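Local coordinates for imelysin (Bacteroides ovatus ATCC 8483, PDB 3OYV), which belongs to the imelysin-like proteins, implicated in bacterial iron uptake, and is probably a metal-binding protein of the outer membrane, at residues E54-A57 with S58-K61; S70-S73 with C74-I78; N221-A224 with V225-V229; T231-D235 with A236-P240. All coordinates share one frame; numbering follows the deposited sequence.

Contact 1: residues E54-A57 with S58-K61; sequences ESYA and SLFK
Leu59, Tyr56 and Ala57 make up most of this contact, the opening turn of the short helix 56-62. Leu59 puts CD2 over one face of the Tyr56 ring, 4.3 Å above its plane and offset toward the rim, while its CD1 lies 4.3 Å from Tyr56 CD1. The leucine is also approached from the side of the preceding loop. Glu54 is extended beyond CG and crosses the Leu59 side chain at about a right angle, bringing its OE2 to 3.5 Å from Leu59 CB; the meeting is one of carboxylate with aliphatic carbon. Ala57 contributes chiefly its carbonyl, which receives the N-H of Lys61. Lys61 bends at its third side-chain torsion (chi3 -73°) and draws CE back to 3.3 Å from Ala57 O, so the aliphatic chain lies along that carbonyl while NZ reaches a salt bridge with Asp235.

The turn illustrates N-capping. Ser55 is the N-cap: its OG accepts the N-H of Ser58 at 3.0 Å in a fairly straight bond (161° at the hydrogen), satisfying an amide that has no preceding turn to bond to. The reverse half of a capping box is replaced here by a water, which accepts from Ser55 N at 3.0 Å and is also hydrogen-bonded to Ser58 OG.

Around this turn, Ala57 packs on Val234 and Val239 of helix 223-261, Phe60 touches Val230 and Val234 of that helix, and the Tyr56 ring meets Trp46, from helix 21-47, and Tyr50 edge-to-face.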
ATOM      1  N   GLU A  54      -2.700  10.572  23.629  1.00 20.41           N
ATOM      2  CA  GLU A  54      -3.425   9.313  23.466  1.00 18.97           C
ATOM      3  C   GLU A  54      -3.102   8.763  22.085  1.00 16.49           C
ATOM      4  O   GLU A  54      -2.725   9.499  21.180  1.00 15.57           O
ATOM      5  CB  GLU A  54      -4.964   9.487  23.603  1.00 18.05           C
ATOM      6  CG  GLU A  54      -5.562  10.374  22.555  1.00 18.98           C
ATOM      7  CD  GLU A  54      -7.082  10.556  22.672  1.00 20.77           C
ATOM      8  OE1 GLU A  54      -7.735   9.812  23.441  1.00 23.68           O
ATOM      9  OE2 GLU A  54      -7.603  11.426  21.929  1.00 21.89           O
ATOM     10  N   SER A  55      -3.288   7.470  21.922  1.00 14.39           N
ATOM     11  CA  SER A  55      -3.043   6.854  20.616  1.00 13.56           C
ATOM     12  C   SER A  55      -4.012   7.393  19.571  1.00 12.88           C
ATOM     13  O   SER A  55      -5.116   7.871  19.899  1.00 13.41           O
ATOM     14  CB  SER A  55      -3.229   5.354  20.745  1.00 12.72           C
ATOM     15  OG  SER A  55      -4.597   5.052  20.952  1.00 13.53           O
ATOM     16  N   TYR A  56      -3.672   7.257  18.294  1.00 12.71           N
ATOM     17  CA  TYR A  56      -4.608   7.695  17.261  1.00 11.33           C
ATOM     18  C   TYR A  56      -5.856   6.796  17.255  1.00 12.30           C
ATOM     19  O   TYR A  56      -6.959   7.274  16.960  1.00 10.99           O
ATOM     20  CB  TYR A  56      -3.967   7.741  15.883  1.00 10.84           C
ATOM     21  CG  TYR A  56      -4.664   8.673  14.932  1.00 11.79           C
ATOM     22  CD1 TYR A  56      -4.370  10.025  14.948  1.00 15.79           C
ATOM     23  CD2 TYR A  56      -5.648   8.238  14.056  1.00 12.33           C
ATOM     24  CE1 TYR A  56      -4.988  10.883  14.111  1.00 16.01           C
ATOM     25  CE2 TYR A  56      -6.267   9.133  13.171  1.00 14.35           C
ATOM     26  CZ  TYR A  56      -5.931  10.456  13.227  1.00 15.34           C
ATOM     27  OH  TYR A  56      -6.550  11.371  12.399  1.00 22.12           O
ATOM     28  N   ALA A  57      -5.710   5.519  17.607  1.00 11.91           N
ATOM     29  CA  ALA A  57      -6.851   4.617  17.721  1.00 11.12           C
ATOM     30  C   ALA A  57      -7.829   5.204  18.755  1.00 11.49           C
ATOM     31  O   ALA A  57      -9.045   5.258  18.497  1.00 11.89           O
ATOM     32  CB  ALA A  57      -6.413   3.215  18.114  1.00 11.05           C
ATOM     33  N   SER A  58      -7.318   5.588  19.924  1.00 11.26           N
ATOM     34  CA  SER A  58      -8.187   6.130  20.966  1.00 11.76           C
ATOM     35  C   SER A  58      -8.859   7.429  20.482  1.00 12.60           C
ATOM     36  O   SER A  58     -10.052   7.650  20.734  1.00 13.63           O
ATOM     37  CB  SER A  58      -7.409   6.355  22.254  1.00 13.09           C
ATOM     38  OG  SER A  58      -7.015   5.130  22.879  1.00 16.54           O
ATOM     39  N   LEU A  59      -8.098   8.284  19.807  1.00 12.50           N
ATOM     40  CA  LEU A  59      -8.605   9.547  19.277  1.00 13.64           C
ATOM     41  C   LEU A  59      -9.761   9.318  18.281  1.00 13.83           C
ATOM     42  O   LEU A  59     -10.831   9.928  18.395  1.00 13.85           O
ATOM     43  CB  LEU A  59      -7.434  10.312  18.622  1.00 14.53           C
ATOM     44  CG  LEU A  59      -7.704  11.667  17.991  1.00 18.57           C
ATOM     45  CD1 LEU A  59      -6.378  12.414  17.852  1.00 20.31           C
ATOM     46  CD2 LEU A  59      -8.378  11.577  16.658  1.00 19.89           C
ATOM     47  N   PHE A  60      -9.541   8.431  17.324  1.00 12.36           N
ATOM     48  CA  PHE A  60     -10.524   8.187  16.296  1.00 12.76           C
ATOM     49  C   PHE A  60     -11.779   7.537  16.868  1.00 11.81           C
ATOM     50  O   PHE A  60     -12.886   7.903  16.479  1.00 13.33           O
ATOM     51  CB  PHE A  60      -9.915   7.345  15.188  1.00 12.24           C
ATOM     52  CG  PHE A  60     -10.643   7.437  13.861  1.00 12.18           C
ATOM     53  CD1 PHE A  60     -10.624   8.610  13.107  1.00 14.25           C
ATOM     54  CD2 PHE A  60     -11.345   6.354  13.372  1.00 13.28           C
ATOM     55  CE1 PHE A  60     -11.282   8.670  11.870  1.00 14.96           C
ATOM     56  CE2 PHE A  60     -11.991   6.421  12.174  1.00 13.81           C
ATOM     57  CZ  PHE A  60     -11.964   7.558  11.407  1.00 13.16           C
ATOM     58  N   LYS A  61     -11.620   6.565  17.762  1.00 12.19           N
ATOM     59  CA  LYS A  61     -12.782   5.934  18.381  1.00 11.59           C
ATOM     60  C   LYS A  61     -13.583   6.865  19.280  1.00 13.73           C
ATOM     61  O   LYS A  61     -14.793   6.679  19.446  1.00 14.25           O
ATOM     62  CB  LYS A  61     -12.386   4.687  19.190  1.00 12.35           C
ATOM     63  CG  LYS A  61     -11.856   3.606  18.286  1.00 11.92           C
ATOM     64  CD  LYS A  61     -11.496   2.314  19.033  1.00 12.55           C
ATOM     65  CE  LYS A  61     -10.219   2.481  19.859  1.00 13.26           C
ATOM     66  NZ  LYS A  61      -9.920   1.269  20.670  1.00 14.16           N
TER
HETATM   67  O   HOH W   1      -4.494   5.755  24.055  1.00 20.86           O

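Contact 2: residues S70-S73 with C74-I78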
ATOM      1  N   SER A  70     -17.855  13.349  15.512  1.00 16.25           N
ATOM      2  CA  SER A  70     -18.983  12.438  15.535  1.00 16.51           C
ATOM      3  C   SER A  70     -18.568  11.142  14.885  1.00 14.90           C
ATOM      4  O   SER A  70     -17.609  11.107  14.109  1.00 15.69           O
ATOM      5  CB  SER A  70     -20.178  13.042  14.769  1.00 17.01           C
ATOM      6  OG  SER A  70     -19.911  13.124  13.383  1.00 18.17           O
ATOM      7  N   ALA A  71     -19.326  10.086  15.146  1.00 14.81           N
ATOM      8  CA  ALA A  71     -19.090   8.841  14.433  1.00 12.92           C
ATOM      9  C   ALA A  71     -19.375   9.006  12.940  1.00 13.96           C
ATOM     10  O   ALA A  71     -18.702   8.406  12.108  1.00 13.28           O
ATOM     11  CB  ALA A  71     -19.916   7.679  15.039  1.00 13.49           C
ATOM     12  N   LEU A  72     -20.383   9.814  12.584  1.00 14.11           N
ATOM     13  CA  LEU A  72     -20.652  10.104  11.185  1.00 15.01           C
ATOM     14  C   LEU A  72     -19.426  10.679  10.496  1.00 15.24           C
ATOM     15  O   LEU A  72     -19.100  10.257   9.395  1.00 15.08           O
ATOM     16  CB  LEU A  72     -21.855  11.042  11.022  1.00 15.49           C
ATOM     17  CG  LEU A  72     -22.151  11.496   9.600  1.00 16.57           C
ATOM     18  CD1 LEU A  72     -22.408  10.306   8.706  1.00 16.26           C
ATOM     19  CD2 LEU A  72     -23.314  12.489   9.552  1.00 17.76           C
ATOM     20  N   SER A  73     -18.755  11.644  11.123  1.00 15.24           N
ATOM     21  CA  SER A  73     -17.546  12.237  10.544  0.60 15.96           C
ATOM     22  C   SER A  73     -16.469  11.171  10.286  1.00 14.90           C
ATOM     23  O   SER A  73     -15.823  11.137   9.224  1.00 17.08           O
ATOM     24  CB  SER A  73     -16.997  13.298  11.493  0.60 16.43           C
ATOM     25  OG  SER A  73     -15.875  13.947  10.927  0.60 20.30           O
ATOM     26  N   CYS A  74     -16.291  10.288  11.265  1.00 14.25           N
ATOM     27  CA  CYS A  74     -15.347   9.185  11.100  1.00 13.24           C
ATOM     28  C   CYS A  74     -15.737   8.325   9.904  1.00 11.62           C
ATOM     29  O   CYS A  74     -14.898   7.963   9.075  1.00 12.35           O
ATOM     30  CB  CYS A  74     -15.332   8.269  12.323  1.00 12.79           C
ATOM     31  SG  CYS A  74     -14.718   9.037  13.808  1.00 14.89           S
ATOM     32  N   VAL A  75     -17.026   7.983   9.793  1.00 12.24           N
ATOM     33  CA  VAL A  75     -17.476   7.070   8.743  1.00 13.12           C
ATOM     34  C   VAL A  75     -17.404   7.704   7.342  1.00 12.88           C
ATOM     35  O   VAL A  75     -17.056   7.039   6.373  1.00 13.85           O
ATOM     36  CB  VAL A  75     -18.879   6.502   9.075  1.00 12.92           C
ATOM     37  CG1 VAL A  75     -19.537   5.816   7.878  1.00 14.58           C
ATOM     38  CG2 VAL A  75     -18.760   5.554  10.269  1.00 13.30           C
ATOM     39  N   GLU A  76     -17.664   9.009   7.263  1.00 13.88           N
ATOM     40  CA  GLU A  76     -17.490   9.725   6.012  1.00 15.36           C
ATOM     41  C   GLU A  76     -16.020   9.683   5.584  1.00 15.13           C
ATOM     42  O   GLU A  76     -15.743   9.498   4.408  1.00 15.62           O
ATOM     43  CB  GLU A  76     -18.017  11.149   6.149  1.00 16.45           C
ATOM     44  CG  GLU A  76     -19.559  11.169   6.187  1.00 17.64           C
ATOM     45  CD  GLU A  76     -20.183  12.527   6.469  1.00 23.10           C
ATOM     46  OE1 GLU A  76     -19.508  13.428   7.010  1.00 27.22           O
ATOM     47  OE2 GLU A  76     -21.410  12.656   6.187  1.00 25.38           O
ATOM     48  N   GLU A  77     -15.095   9.808   6.538  1.00 14.71           N
ATOM     49  CA  GLU A  77     -13.672   9.708   6.228  1.00 13.96           C
ATOM     50  C   GLU A  77     -13.353   8.281   5.754  1.00 13.94           C
ATOM     51  O   GLU A  77     -12.664   8.096   4.760  1.00 14.69           O
ATOM     52  CB  GLU A  77     -12.807  10.081   7.442  1.00 14.61           C
ATOM     53  CG  GLU A  77     -11.288  10.033   7.185  1.00 14.12           C
ATOM     54  CD  GLU A  77     -10.788  11.153   6.289  1.00 15.62           C
ATOM     55  OE1 GLU A  77     -11.558  12.070   5.909  1.00 20.67           O
ATOM     56  OE2 GLU A  77      -9.593  11.137   5.933  1.00 18.87           O
ATOM     57  N   ILE A  78     -13.883   7.292   6.473  1.00 12.30           N
ATOM     58  CA  ILE A  78     -13.662   5.890   6.081  1.00 11.82           C
ATOM     59  C   ILE A  78     -14.097   5.648   4.624  1.00 11.93           C
ATOM     60  O   ILE A  78     -13.362   5.080   3.805  1.00 12.08           O
ATOM     61  CB  ILE A  78     -14.377   4.886   7.016  1.00 11.29           C
ATOM     62  CG1 ILE A  78     -13.727   4.929   8.397  1.00 11.07           C
ATOM     63  CG2 ILE A  78     -14.457   3.487   6.404  1.00 11.06           C
ATOM     64  CD1 ILE A  78     -14.519   4.223   9.491  1.00 13.28           C
TER
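Cys74 N, Val75 N, Glu76 N and Glu77 N donate in turn to the carbonyls of Ser70, Ala71, Leu72 and Ser73, four residues earlier each time. The lengths run from 2.9 Å for Val75 N to Ala71 O up to 3.2 Å for Cys74 N to Ser70 O, a regular alpha-helical start. One step earlier the pattern passes to a side chain: Ser70 OG, placed between its own backbone N and carbonyl carbon (chi1 68°), accepts Ser73 N at 2.9 Å. Ser70 is thus the N-cap of the long helix 71-102, its hydroxyl accepting a first-turn amide that has no earlier helical turn to donate to.

Of the side chains, Leu72 and Glu76 meet most fully, one turn apart. Glu76 runs extended and slants across the leucine, so that its carboxylate lies against the branch: Glu76 OE2 is 3.6 Å from Leu72 CD1 and 3.7 Å from Leu72 CG. Glu76 CG rests 3.4 Å from Leu72 O. Both residues also touch helix 189-214, Leu72 on Ile213 and Glu76 on Lys210 and Ala214. On another side of the turn, Val75 CG2 sits 3.4 Å from Ala71 O, and Cys74 packs on Val230 of helix 223-261.

Contact 3: residues N221-A224 with V225-V229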
ATOM      1  N   ASN A 221     -27.036   7.230  11.076  1.00 15.93           N
ATOM      2  CA  ASN A 221     -25.861   8.070  11.240  1.00 16.55           C
ATOM      3  C   ASN A 221     -25.628   8.641  12.630  1.00 16.79           C
ATOM      4  O   ASN A 221     -24.774   9.499  12.810  1.00 18.08           O
ATOM      5  CB  ASN A 221     -25.788   9.138  10.171  1.00 18.58           C
ATOM      6  CG  ASN A 221     -26.887  10.163  10.272  1.00 19.12           C
ATOM      7  OD1 ASN A 221     -27.571  10.302  11.312  1.00 20.34           O
ATOM      8  ND2 ASN A 221     -27.054  10.927   9.192  1.00 22.44           N
ATOM      9  N   THR A 222     -26.381   8.144  13.605  1.00 15.48           N
ATOM     10  CA  THR A 222     -26.179   8.493  14.990  1.00 15.23           C
ATOM     11  C   THR A 222     -24.918   7.848  15.540  1.00 13.35           C
ATOM     12  O   THR A 222     -24.479   6.823  15.039  1.00 12.99           O
ATOM     13  CB  THR A 222     -27.380   8.052  15.849  1.00 16.80           C
ATOM     14  OG1 THR A 222     -27.516   6.627  15.766  1.00 17.47           O
ATOM     15  CG2 THR A 222     -28.701   8.771  15.399  1.00 17.48           C
ATOM     16  N   ASP A 223     -24.386   8.412  16.616  1.00 14.65           N
ATOM     17  CA  ASP A 223     -23.312   7.713  17.341  1.00 14.18           C
ATOM     18  C   ASP A 223     -23.781   6.345  17.852  1.00 12.62           C
ATOM     19  O   ASP A 223     -23.010   5.376  17.877  1.00 14.06           O
ATOM     20  CB  ASP A 223     -22.783   8.557  18.503  1.00 15.20           C
ATOM     21  CG  ASP A 223     -21.901   9.723  18.061  1.00 17.48           C
ATOM     22  OD1 ASP A 223     -21.682   9.940  16.857  1.00 15.54           O
ATOM     23  OD2 ASP A 223     -21.400  10.426  18.978  1.00 21.32           O
ATOM     24  N   ALA A 224     -25.049   6.210  18.242  1.00 12.85           N
ATOM     25  CA  ALA A 224     -25.509   4.909  18.718  1.00 13.59           C
ATOM     26  C   ALA A 224     -25.362   3.837  17.637  1.00 13.73           C
ATOM     27  O   ALA A 224     -24.981   2.702  17.906  1.00 13.09           O
ATOM     28  CB  ALA A 224     -26.979   4.978  19.189  1.00 14.44           C
ATOM     29  N   VAL A 225     -25.677   4.192  16.404  1.00 12.41           N
ATOM     30  CA  VAL A 225     -25.516   3.247  15.314  1.00 12.06           C
ATOM     31  C   VAL A 225     -24.058   3.092  14.887  1.00 11.48           C
ATOM     32  O   VAL A 225     -23.588   1.984  14.681  1.00 12.06           O
ATOM     33  CB  VAL A 225     -26.397   3.599  14.108  1.00 12.29           C
ATOM     34  CG1 VAL A 225     -26.077   2.704  12.925  1.00 13.26           C
ATOM     35  CG2 VAL A 225     -27.892   3.459  14.520  1.00 14.86           C
ATOM     36  N   LEU A 226     -23.331   4.195  14.757  1.00 10.80           N
ATOM     37  CA  LEU A 226     -22.028   4.150  14.091  1.00 10.18           C
ATOM     38  C   LEU A 226     -20.811   3.970  14.998  1.00 10.11           C
ATOM     39  O   LEU A 226     -19.776   3.514  14.544  1.00 11.19           O
ATOM     40  CB  LEU A 226     -21.854   5.343  13.155  1.00 11.32           C
ATOM     41  CG  LEU A 226     -22.794   5.390  11.925  1.00 12.68           C
ATOM     42  CD1 LEU A 226     -22.494   6.661  11.119  1.00 14.76           C
ATOM     43  CD2 LEU A 226     -22.662   4.171  11.063  1.00 13.64           C
ATOM     44  N   ASN A 227     -20.946   4.284  16.285  1.00 10.80           N
ATOM     45  CA  ASN A 227     -19.833   4.051  17.197  1.00  9.84           C
ATOM     46  C   ASN A 227     -19.277   2.628  17.119  1.00 10.07           C
ATOM     47  O   ASN A 227     -18.061   2.463  17.060  1.00 10.54           O
ATOM     48  CB  ASN A 227     -20.197   4.372  18.637  1.00 11.22           C
ATOM     49  CG  ASN A 227     -20.127   5.851  18.976  1.00 10.89           C
ATOM     50  OD1 ASN A 227     -19.829   6.695  18.139  1.00 14.01           O
ATOM     51  ND2 ASN A 227     -20.431   6.182  20.247  1.00 13.83           N
ATOM     52  N   PRO A 228     -20.137   1.593  17.179  1.00 10.29           N
ATOM     53  CA  PRO A 228     -19.565   0.243  17.155  1.00 10.31           C
ATOM     54  C   PRO A 228     -18.886  -0.078  15.834  1.00  9.93           C
ATOM     55  O   PRO A 228     -17.973  -0.904  15.796  1.00 11.37           O
ATOM     56  CB  PRO A 228     -20.760  -0.677  17.445  1.00 12.58           C
ATOM     57  CG  PRO A 228     -21.913   0.135  17.477  1.00 16.53           C
ATOM     58  CD  PRO A 228     -21.563   1.600  17.540  1.00 12.30           C
ATOM     59  N   VAL A 229     -19.367   0.538  14.765  1.00  9.74           N
ATOM     60  CA  VAL A 229     -18.748   0.358  13.453  1.00  9.52           C
ATOM     61  C   VAL A 229     -17.311   0.960  13.504  1.00  9.73           C
ATOM     62  O   VAL A 229     -16.349   0.330  13.049  1.00  9.48           O
ATOM     63  CB  VAL A 229     -19.588   1.002  12.341  1.00 10.95           C
ATOM     64  CG1 VAL A 229     -18.804   0.992  11.015  1.00 12.65           C
ATOM     65  CG2 VAL A 229     -20.957   0.298  12.212  1.00 13.83           C
TER
HETATM   66  O   HOH W   2     -20.286   9.112  20.993  1.00 21.13           O
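A threonine N-cap opens the long helix 223-261: Thr222 OG1 accepts the N-H of Val225 at 3.1 Å, and the two side chains cross so that the same oxygen also lies 3.4 Å from Val225 CG2. The hydroxyl gets there because OG1 sits between the backbone N and the carbonyl carbon of its own residue (chi1 61°), folded back toward the amides of the first turn. The carbonyl of Thr222 then starts the regular bonding, receiving Leu226 N, and Asp223 O follows with Asn227 N at 2.8 Å. The next step is broken: Pro228 has no N-H to give, and Ala224 O meets its ring carbon CD at 3.6 Å instead, which accompanies a kink in the helix.

Leu226 is the buried side chain of this otherwise fairly exposed turn. Leu226 CD1 reaches back past the cap to lie 3.7 Å from Asn221 CA, and the side chain also packs on Ala71 and Val75 of helix 71-102. Asn221 turns its amide elsewhere, to Asn216 OD1.

Asp223 and Asn227, one turn apart, carry the polar face. Asp223 OD1 accepts Ala71 N at the start of helix 71-102, so the carboxylate probably interacts favourably with that helix's N-terminal dipole as well as tying the two helix beginnings together. The carboxylate and the Asn227 amide have their planes 33° apart and are joined through one water, which donates to Asp223 OD2 at 2.7 Å and accepts from Asn227 ND2 at 3.0 Å.

Contact 4: residues T231-D235 with A236-P240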
ATOM      1  N   THR A 231     -15.409   1.570  16.155  1.00  9.46           N
ATOM      2  CA  THR A 231     -14.583   0.858  17.110  1.00  9.71           C
ATOM      3  C   THR A 231     -14.068  -0.424  16.496  1.00  9.47           C
ATOM      4  O   THR A 231     -12.869  -0.746  16.592  1.00 10.39           O
ATOM      5  CB  THR A 231     -15.369   0.647  18.413  1.00  9.97           C
ATOM      6  OG1 THR A 231     -15.578   1.910  18.994  1.00 12.56           O
ATOM      7  CG2 THR A 231     -14.640  -0.309  19.377  1.00 12.32           C
ATOM      8  N   GLN A 232     -14.964  -1.177  15.861  1.00  9.27           N
ATOM      9  CA  GLN A 232     -14.577  -2.429  15.196  1.00  9.94           C
ATOM     10  C   GLN A 232     -13.573  -2.204  14.071  1.00  9.00           C
ATOM     11  O   GLN A 232     -12.617  -2.971  13.888  1.00 10.58           O
ATOM     12  CB  GLN A 232     -15.790  -3.216  14.691  1.00  9.91           C
ATOM     13  CG  GLN A 232     -15.534  -4.470  13.910  1.00 10.52           C
ATOM     14  CD  GLN A 232     -14.922  -5.586  14.694  1.00 10.75           C
ATOM     15  OE1 GLN A 232     -14.868  -5.574  15.927  1.00 13.23           O
ATOM     16  NE2 GLN A 232     -14.489  -6.595  13.981  1.00 11.28           N
ATOM     17  N   TYR A 233     -13.818  -1.160  13.278  1.00  9.76           N
ATOM     18  CA  TYR A 233     -12.923  -0.831  12.172  1.00  8.36           C
ATOM     19  C   TYR A 233     -11.505  -0.561  12.663  1.00  9.21           C
ATOM     20  O   TYR A 233     -10.523  -1.068  12.135  1.00  9.95           O
ATOM     21  CB  TYR A 233     -13.492   0.371  11.446  1.00 10.07           C
ATOM     22  CG  TYR A 233     -12.645   1.063  10.405  1.00  8.52           C
ATOM     23  CD1 TYR A 233     -12.641   0.674   9.077  1.00  9.28           C
ATOM     24  CD2 TYR A 233     -11.901   2.175  10.767  1.00  9.32           C
ATOM     25  CE1 TYR A 233     -11.882   1.360   8.125  1.00 10.02           C
ATOM     26  CE2 TYR A 233     -11.177   2.905   9.835  1.00 10.09           C
ATOM     27  CZ  TYR A 233     -11.195   2.492   8.513  1.00  9.33           C
ATOM     28  OH  TYR A 233     -10.508   3.233   7.573  1.00 11.44           O
ATOM     29  N   VAL A 234     -11.405   0.229  13.708  1.00  8.83           N
ATOM     30  CA  VAL A 234     -10.083   0.572  14.253  1.00  9.44           C
ATOM     31  C   VAL A 234      -9.436  -0.658  14.883  1.00 10.07           C
ATOM     32  O   VAL A 234      -8.261  -0.971  14.613  1.00 10.14           O
ATOM     33  CB  VAL A 234     -10.190   1.711  15.275  1.00  9.93           C
ATOM     34  CG1 VAL A 234      -8.882   1.902  16.064  1.00 11.71           C
ATOM     35  CG2 VAL A 234     -10.621   3.040  14.581  1.00 11.35           C
ATOM     36  N   ASP A 235     -10.184  -1.385  15.706  1.00  9.38           N
ATOM     37  CA  ASP A 235      -9.586  -2.448  16.519  1.00  9.28           C
ATOM     38  C   ASP A 235      -9.343  -3.733  15.758  1.00 10.55           C
ATOM     39  O   ASP A 235      -8.425  -4.459  16.136  1.00 11.70           O
ATOM     40  CB  ASP A 235     -10.461  -2.735  17.771  1.00 10.98           C
ATOM     41  CG  ASP A 235     -10.425  -1.636  18.809  1.00 13.25           C
ATOM     42  OD1 ASP A 235      -9.520  -0.786  18.744  1.00 12.91           O
ATOM     43  OD2 ASP A 235     -11.318  -1.663  19.691  1.00 15.34           O
ATOM     44  N   ALA A 236     -10.150  -4.036  14.722  1.00  9.48           N
ATOM     45  CA  ALA A 236     -10.047  -5.258  13.947  1.00  9.09           C
ATOM     46  C   ALA A 236      -9.399  -5.087  12.583  1.00 10.17           C
ATOM     47  O   ALA A 236      -8.838  -6.028  12.048  1.00 12.17           O
ATOM     48  CB  ALA A 236     -11.431  -5.941  13.813  1.00 12.46           C
ATOM     49  N   VAL A 237      -9.503  -3.908  11.997  1.00  9.05           N
ATOM     50  CA  VAL A 237      -8.955  -3.684  10.667  1.00  9.11           C
ATOM     51  C   VAL A 237      -7.674  -2.860  10.703  1.00  9.25           C
ATOM     52  O   VAL A 237      -6.605  -3.349  10.296  1.00 10.12           O
ATOM     53  CB  VAL A 237      -9.996  -3.104   9.685  1.00  9.42           C
ATOM     54  CG1 VAL A 237      -9.366  -2.877   8.283  1.00 10.99           C
ATOM     55  CG2 VAL A 237     -11.200  -4.063   9.574  1.00 10.77           C
ATOM     56  N   VAL A 238      -7.769  -1.612  11.156  1.00  8.77           N
ATOM     57  CA  VAL A 238      -6.663  -0.681  11.005  1.00  8.73           C
ATOM     58  C   VAL A 238      -5.468  -1.100  11.877  1.00  9.61           C
ATOM     59  O   VAL A 238      -4.363  -1.294  11.367  1.00  9.40           O
ATOM     60  CB  VAL A 238      -7.075   0.767  11.320  1.00  8.87           C
ATOM     61  CG1 VAL A 238      -5.860   1.694  11.256  1.00 10.97           C
ATOM     62  CG2 VAL A 238      -8.147   1.258  10.328  1.00 11.42           C
ATOM     63  N   VAL A 239      -5.667  -1.192  13.194  1.00 10.05           N
ATOM     64  CA  VAL A 239      -4.515  -1.447  14.086  1.00  9.37           C
ATOM     65  C   VAL A 239      -3.856  -2.797  13.796  1.00  9.16           C
ATOM     66  O   VAL A 239      -2.630  -2.862  13.703  1.00 10.34           O
ATOM     67  CB  VAL A 239      -4.866  -1.186  15.548  1.00  9.76           C
ATOM     68  CG1 VAL A 239      -3.651  -1.509  16.439  1.00 13.22           C
ATOM     69  CG2 VAL A 239      -5.298   0.275  15.776  1.00 12.51           C
ATOM     70  N   PRO A 240      -4.659  -3.862  13.607  1.00  8.96           N
ATOM     71  CA  PRO A 240      -4.016  -5.143  13.249  1.00 10.12           C
ATOM     72  C   PRO A 240      -3.256  -5.131  11.946  1.00  8.28           C
ATOM     73  O   PRO A 240      -2.245  -5.829  11.806  1.00 10.30           O
ATOM     74  CB  PRO A 240      -5.178  -6.137  13.272  1.00 10.39           C
ATOM     75  CG  PRO A 240      -6.182  -5.546  14.237  1.00 11.95           C
ATOM     76  CD  PRO A 240      -6.080  -4.054  13.962  1.00  9.88           C
TER
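Tyr233 and Val238 sit on either end of a pi bulge, a wider turn within helix 223-261. In its backbone hydrogen bonding, Tyr233 O is gripped by two donors: Val238 N comes nearly in line with the carbonyl at 3.0 Å, whereas Val237 N, at the same length, lies above the carbonyl plane and makes a more bent bond (139° at the hydrogen). Val239 N continues the wider spacing by bonding to Val234 O, five residues back.

The apolar contacts follow the same spacing. Val238 CG2 stands over one face of the Tyr233 ring in a CH-pi contact, 3.9 Å from the ring centroid and 28° off its normal, closest to CE2 at 3.5 Å. Val234 CG1 and Val239 CG2 meet at 3.9 Å on a surface that also receives Ala57 of helix 56-62.

Polar groups set against carbon complete the contact. Gln232 bends at its second torsion (chi2 67°), bringing NE2 to 3.1 Å from Ala236 CB; this amide nitrogen donates to Gly138 O. Pro240 brings no N-H to the turn before it, and its ring instead lies against a carbonyl, with Pro240 CG 3.1 Å from Asp235 O.

Overall arrangement
Three of the four contacts are helix starts capped by a hydroxyl: contacts 1 and 2 by serines, contact 3 by a threonine. Contact 4 instead widens a turn inside a helix already under way. Contacts 3 and 4 share helix 223-261, which contacts 1 and 2 meet from helices 56-62 and 71-102. Contact 3 lies farthest out and is the most exposed, with water and polar side chains prominent; the other three are partly buried. Contact 4, about 17 Å between its centre and that of the chain, relies more on valines and a tyrosine. Contact 1 joins contact 4 through packing and a salt bridge, whereas contacts 2 and 4 touch through Ile78 and Tyr233.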